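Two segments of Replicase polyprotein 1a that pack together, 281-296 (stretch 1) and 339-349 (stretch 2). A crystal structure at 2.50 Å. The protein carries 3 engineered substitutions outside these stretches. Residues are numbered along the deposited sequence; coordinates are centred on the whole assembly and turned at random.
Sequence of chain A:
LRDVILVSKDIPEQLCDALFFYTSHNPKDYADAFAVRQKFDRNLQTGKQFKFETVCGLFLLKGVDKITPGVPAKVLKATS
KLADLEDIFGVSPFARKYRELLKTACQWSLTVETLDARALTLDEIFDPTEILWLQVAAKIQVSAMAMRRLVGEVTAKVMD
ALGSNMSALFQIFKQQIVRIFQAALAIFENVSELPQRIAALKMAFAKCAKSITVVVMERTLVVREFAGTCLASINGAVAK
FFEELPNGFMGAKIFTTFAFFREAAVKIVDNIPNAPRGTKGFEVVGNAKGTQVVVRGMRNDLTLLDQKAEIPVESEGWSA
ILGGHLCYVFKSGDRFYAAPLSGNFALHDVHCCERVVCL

Stretch 1 (281-296) GFEVVGNAKGTQVVVR
Stretch 2 339-349: APLSGNFALHD

The most unusual feature of this contact is G290, which packs closely against a backbone carbonyl and an aromatic ring, leaving no room for a side chain. Its CA is 3.1 Å from A346 O, and its N is 3.3 Å from F345 CZ. A CB built on G290 would clash with both A346 O and F345 CE1. Its phi/psi is 173/-165.

After G290, stretch 1 pairs with stretch 2 as an antiparallel ladder. T291 faces A346 as a hydrogen-bonded pair, with CA atoms 5.0 Å apart. T291 N donates to A346 O at 2.6 Å, and A346 N donates to T291 O at 2.7 Å. Q292 and F345 form the next, non-hydrogen-bonded pair, with CA atoms 4.7 Å apart. V293 N then donates to N344 O at 3.0 Å. The same carbonyl receives a CA-H...O contact, Q292 CA to N344 O at 3.5 Å. T291 and Q292 are extended, at -124/127 and -70/126.

Stretch 2 is itself a hairpin. A type II' turn runs from S342 to F345, with G343 at 58/-114 and N344 at -119/27. S342 N donates to F345 O and F345 N to S342 O, each at 2.8 Å. L347 N donates to P340 O at 3.0 Å.

The strand that begins stretch 1 meets strand 339-342 differently. F282 is at -123/145, V284 at -51/139, L341 at -130/140 and S342 at -133/115. The axes cross at -69°, with a closest approach of 5.5 Å, and no bridge pairs join them. One direct hydrogen bond does: V284 N donates to S342 OG at 3.2 Å, with S342 chi1 in t. S342 CA also makes a CA-H...O contact with F282 O at 3.4 Å. Water 1 links the backbones, accepting from F282 N at 3.2 Å and donating to L341 O at 2.7 Å.

F345 has chi1 in t and chi2 of -106°. T291 N lies over one face of its ring. V284 (t) brings CG2 to 4.2 Å from F345 CD1, and A288 CB is 4.1 Å from F345 CE1. V284 CG2 also touches L347 CD1 at 4.1 Å. The V284 and A288 contacts with F345, and V284 with L347, are apolar van der Waals packing that sheds water.

A346 and T291 share a sheet face. V293, in m, sets its CG1 3.8 Å from A346 CB and its CG2 4.1 Å from L341 CD1. L341 is t, p. V295, in t, adds CG2 at 4.3 Å from L341 CD2. F282 is m with chi2 of -70°, and its CE2 is 4.2 Å from P340 CB. These contacts are also carbon on carbon.

H348 is m with chi2 of 147°. Its NE2 is hydrogen-bonded to T291 OG1 at 2.9 Å, with T291 also in m. The hydroxyl and the imidazole nitrogen can each donate or accept. Water 2 bridges nearby, accepting from H348 N and donating to K289 O, both at 2.8 Å. The contact buries 865 Å², both sides summed.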

# COMPACT_ATOMS: atom_id res chain seq x y z
N GLY A 281 -1.72 -33.19 -1.43
CA GLY A 281 -1.27 -32.41 -0.29
C GLY A 281 -1.18 -30.92 -0.51
O GLY A 281 -1.53 -30.40 -1.57
N PHE A 282 -0.71 -30.22 0.50
CA PHE A 282 -0.65 -28.79 0.40
C PHE A 282 0.76 -28.27 0.61
O PHE A 282 1.55 -28.87 1.36
CB PHE A 282 -1.58 -28.17 1.42
CG PHE A 282 -2.99 -28.80 1.47
CD1 PHE A 282 -3.92 -28.64 0.42
CD2 PHE A 282 -3.39 -29.56 2.61
CE1 PHE A 282 -5.20 -29.15 0.52
CE2 PHE A 282 -4.67 -30.09 2.71
CZ PHE A 282 -5.59 -29.86 1.68
N GLU A 283 1.08 -27.19 -0.14
CA GLU A 283 2.35 -26.39 0.00
C GLU A 283 2.04 -24.91 0.16
O GLU A 283 1.62 -24.26 -0.84
CB GLU A 283 3.23 -26.51 -1.24
CG GLU A 283 4.31 -27.57 -1.22
CD GLU A 283 4.91 -27.82 -2.63
OE1 GLU A 283 5.21 -28.99 -2.99
OE2 GLU A 283 5.02 -26.85 -3.42
N VAL A 284 2.28 -24.37 1.37
CA VAL A 284 2.06 -22.96 1.68
C VAL A 284 2.76 -22.10 0.64
O VAL A 284 3.90 -22.41 0.27
CB VAL A 284 2.66 -22.57 3.12
CG1 VAL A 284 2.93 -21.09 3.28
CG2 VAL A 284 1.75 -22.94 4.14
N VAL A 285 2.11 -21.02 0.19
CA VAL A 285 2.81 -20.00 -0.61
C VAL A 285 2.62 -18.60 0.01
O VAL A 285 1.51 -18.29 0.51
CB VAL A 285 2.40 -20.07 -2.13
CG1 VAL A 285 3.02 -21.32 -2.85
CG2 VAL A 285 0.92 -20.05 -2.30
N GLY A 286 3.70 -17.80 0.06
CA GLY A 286 3.61 -16.45 0.47
C GLY A 286 3.41 -16.44 1.95
O GLY A 286 3.89 -17.33 2.65
N ASN A 287 2.74 -15.43 2.48
CA ASN A 287 2.75 -15.37 3.94
C ASN A 287 1.57 -16.10 4.56
O ASN A 287 0.39 -15.84 4.19
CB ASN A 287 2.83 -13.91 4.46
CG ASN A 287 3.88 -13.11 3.75
OD1 ASN A 287 3.58 -12.13 3.06
ND2 ASN A 287 5.12 -13.54 3.87
N ALA A 288 1.88 -17.01 5.49
CA ALA A 288 0.86 -17.88 6.14
C ALA A 288 0.91 -17.73 7.66
O ALA A 288 2.01 -17.57 8.23
CB ALA A 288 1.11 -19.31 5.79
N LYS A 289 -0.25 -17.78 8.31
CA LYS A 289 -0.29 -18.05 9.73
C LYS A 289 -0.60 -19.53 9.92
O LYS A 289 -1.35 -20.14 9.14
CB LYS A 289 -1.36 -17.24 10.48
CG LYS A 289 -1.51 -15.75 10.12
CD LYS A 289 -0.50 -14.88 10.83
CE LYS A 289 -0.68 -13.39 10.58
NZ LYS A 289 -1.81 -12.86 11.50
N GLY A 290 -0.08 -20.09 10.99
CA GLY A 290 -0.32 -21.46 11.36
C GLY A 290 0.56 -21.86 12.54
O GLY A 290 1.13 -21.00 13.23
N THR A 291 0.66 -23.16 12.79
CA THR A 291 1.35 -23.69 13.94
C THR A 291 2.40 -24.65 13.45
O THR A 291 2.13 -25.54 12.66
CB THR A 291 0.34 -24.32 14.93
OG1 THR A 291 -0.52 -23.27 15.43
CG2 THR A 291 1.06 -24.95 16.17
N GLN A 292 3.63 -24.42 13.88
CA GLN A 292 4.72 -25.36 13.65
C GLN A 292 4.41 -26.59 14.54
O GLN A 292 4.20 -26.44 15.74
CB GLN A 292 6.02 -24.68 14.08
CG GLN A 292 7.27 -25.51 13.99
CD GLN A 292 7.64 -25.79 12.52
OE1 GLN A 292 7.42 -24.94 11.64
NE2 GLN A 292 8.12 -27.02 12.24
N VAL A 293 4.37 -27.79 13.95
CA VAL A 293 4.01 -29.00 14.65
C VAL A 293 5.06 -30.13 14.45
O VAL A 293 5.97 -29.98 13.60
CB VAL A 293 2.70 -29.53 14.14
CG1 VAL A 293 1.49 -28.60 14.55
CG2 VAL A 293 2.82 -29.84 12.61
N VAL A 294 4.90 -31.24 15.22
CA VAL A 294 5.61 -32.49 14.99
C VAL A 294 4.74 -33.63 14.51
O VAL A 294 3.74 -33.93 15.12
CB VAL A 294 6.23 -33.04 16.30
CG1 VAL A 294 6.93 -34.39 16.07
CG2 VAL A 294 7.14 -31.95 17.00
N VAL A 295 5.15 -34.34 13.48
CA VAL A 295 4.31 -35.37 12.98
C VAL A 295 4.99 -36.62 13.37
O VAL A 295 6.01 -36.95 12.79
CB VAL A 295 4.24 -35.28 11.40
CG1 VAL A 295 3.15 -36.18 10.78
CG2 VAL A 295 3.98 -33.88 10.96
N ARG A 296 4.42 -37.37 14.31
CA ARG A 296 5.10 -38.63 14.82
C ARG A 296 5.14 -39.70 13.79
O ARG A 296 6.11 -40.45 13.77
CB ARG A 296 4.45 -39.23 16.08
CG ARG A 296 4.54 -38.31 17.30
CD ARG A 296 3.18 -38.10 17.96
NE ARG A 296 3.33 -37.41 19.24
CZ ARG A 296 3.36 -38.00 20.44
NH1 ARG A 296 3.27 -39.33 20.56
NH2 ARG A 296 3.49 -37.25 21.54
N ALA A 339 -6.33 -31.04 10.61
CA ALA A 339 -6.01 -29.72 10.08
C ALA A 339 -5.22 -29.78 8.78
O ALA A 339 -4.58 -30.85 8.46
CB ALA A 339 -5.27 -28.89 11.11
N PRO A 340 -5.30 -28.68 7.98
CA PRO A 340 -4.46 -28.69 6.75
C PRO A 340 -3.00 -28.68 7.11
O PRO A 340 -2.65 -28.10 8.10
CB PRO A 340 -4.93 -27.46 5.96
CG PRO A 340 -6.25 -27.03 6.63
CD PRO A 340 -6.13 -27.48 8.09
N LEU A 341 -2.17 -29.39 6.36
CA LEU A 341 -0.75 -29.49 6.67
C LEU A 341 0.11 -29.20 5.48
O LEU A 341 -0.18 -29.71 4.39
CB LEU A 341 -0.44 -30.93 7.13
CG LEU A 341 0.94 -31.42 7.64
CD1 LEU A 341 1.44 -30.63 8.85
CD2 LEU A 341 1.06 -32.99 7.93
N SER A 342 1.22 -28.47 5.69
CA SER A 342 2.26 -28.30 4.66
C SER A 342 3.59 -28.56 5.34
O SER A 342 3.96 -27.81 6.27
CB SER A 342 2.17 -26.86 4.18
OG SER A 342 3.33 -26.48 3.48
N GLY A 343 4.32 -29.63 4.93
CA GLY A 343 5.58 -29.99 5.61
C GLY A 343 5.22 -30.22 7.09
O GLY A 343 4.43 -31.12 7.39
N ASN A 344 5.72 -29.35 7.99
CA ASN A 344 5.56 -29.40 9.45
C ASN A 344 4.84 -28.15 9.90
O ASN A 344 5.01 -27.64 11.01
CB ASN A 344 6.92 -29.49 10.16
CG ASN A 344 7.56 -30.92 10.14
OD1 ASN A 344 8.76 -31.07 10.06
ND2 ASN A 344 6.76 -31.93 10.24
N PHE A 345 4.06 -27.61 9.02
CA PHE A 345 3.31 -26.43 9.34
C PHE A 345 1.77 -26.81 9.30
O PHE A 345 1.26 -27.41 8.32
CB PHE A 345 3.70 -25.33 8.38
CG PHE A 345 3.35 -23.94 8.87
CD1 PHE A 345 2.29 -23.24 8.34
CD2 PHE A 345 4.09 -23.33 9.88
CE1 PHE A 345 1.98 -21.94 8.81
CE2 PHE A 345 3.78 -22.08 10.35
CZ PHE A 345 2.73 -21.38 9.79
N ALA A 346 1.05 -26.52 10.38
CA ALA A 346 -0.36 -26.84 10.41
C ALA A 346 -1.10 -25.54 10.37
O ALA A 346 -0.73 -24.55 11.06
CB ALA A 346 -0.72 -27.60 11.66
N LEU A 347 -2.12 -25.51 9.55
CA LEU A 347 -2.93 -24.30 9.45
C LEU A 347 -4.08 -24.35 10.43
O LEU A 347 -4.41 -25.41 10.92
CB LEU A 347 -3.51 -24.28 8.08
CG LEU A 347 -2.83 -23.57 6.93
CD1 LEU A 347 -1.25 -23.48 6.91
CD2 LEU A 347 -3.35 -24.23 5.74
N HIS A 348 -4.74 -23.23 10.71
CA HIS A 348 -5.73 -23.34 11.78
C HIS A 348 -7.18 -23.70 11.31
O HIS A 348 -8.15 -23.41 12.04
CB HIS A 348 -5.73 -22.10 12.65
CG HIS A 348 -4.39 -21.73 13.19
ND1 HIS A 348 -4.03 -20.42 13.41
CD2 HIS A 348 -3.35 -22.48 13.58
CE1 HIS A 348 -2.81 -20.38 13.92
NE2 HIS A 348 -2.36 -21.62 14.01
N ASP A 349 -7.37 -24.33 10.14
CA ASP A 349 -8.73 -24.70 9.80
C ASP A 349 -9.22 -26.00 10.42
O ASP A 349 -9.50 -26.98 9.72
CB ASP A 349 -8.93 -24.67 8.32
CG ASP A 349 -8.52 -23.35 7.75
OD1 ASP A 349 -7.31 -23.12 7.72
OD2 ASP A 349 -9.38 -22.52 7.38
O HOH W 1 -0.42 -32.04 3.09
O HOH W 2 -4.01 -20.81 9.49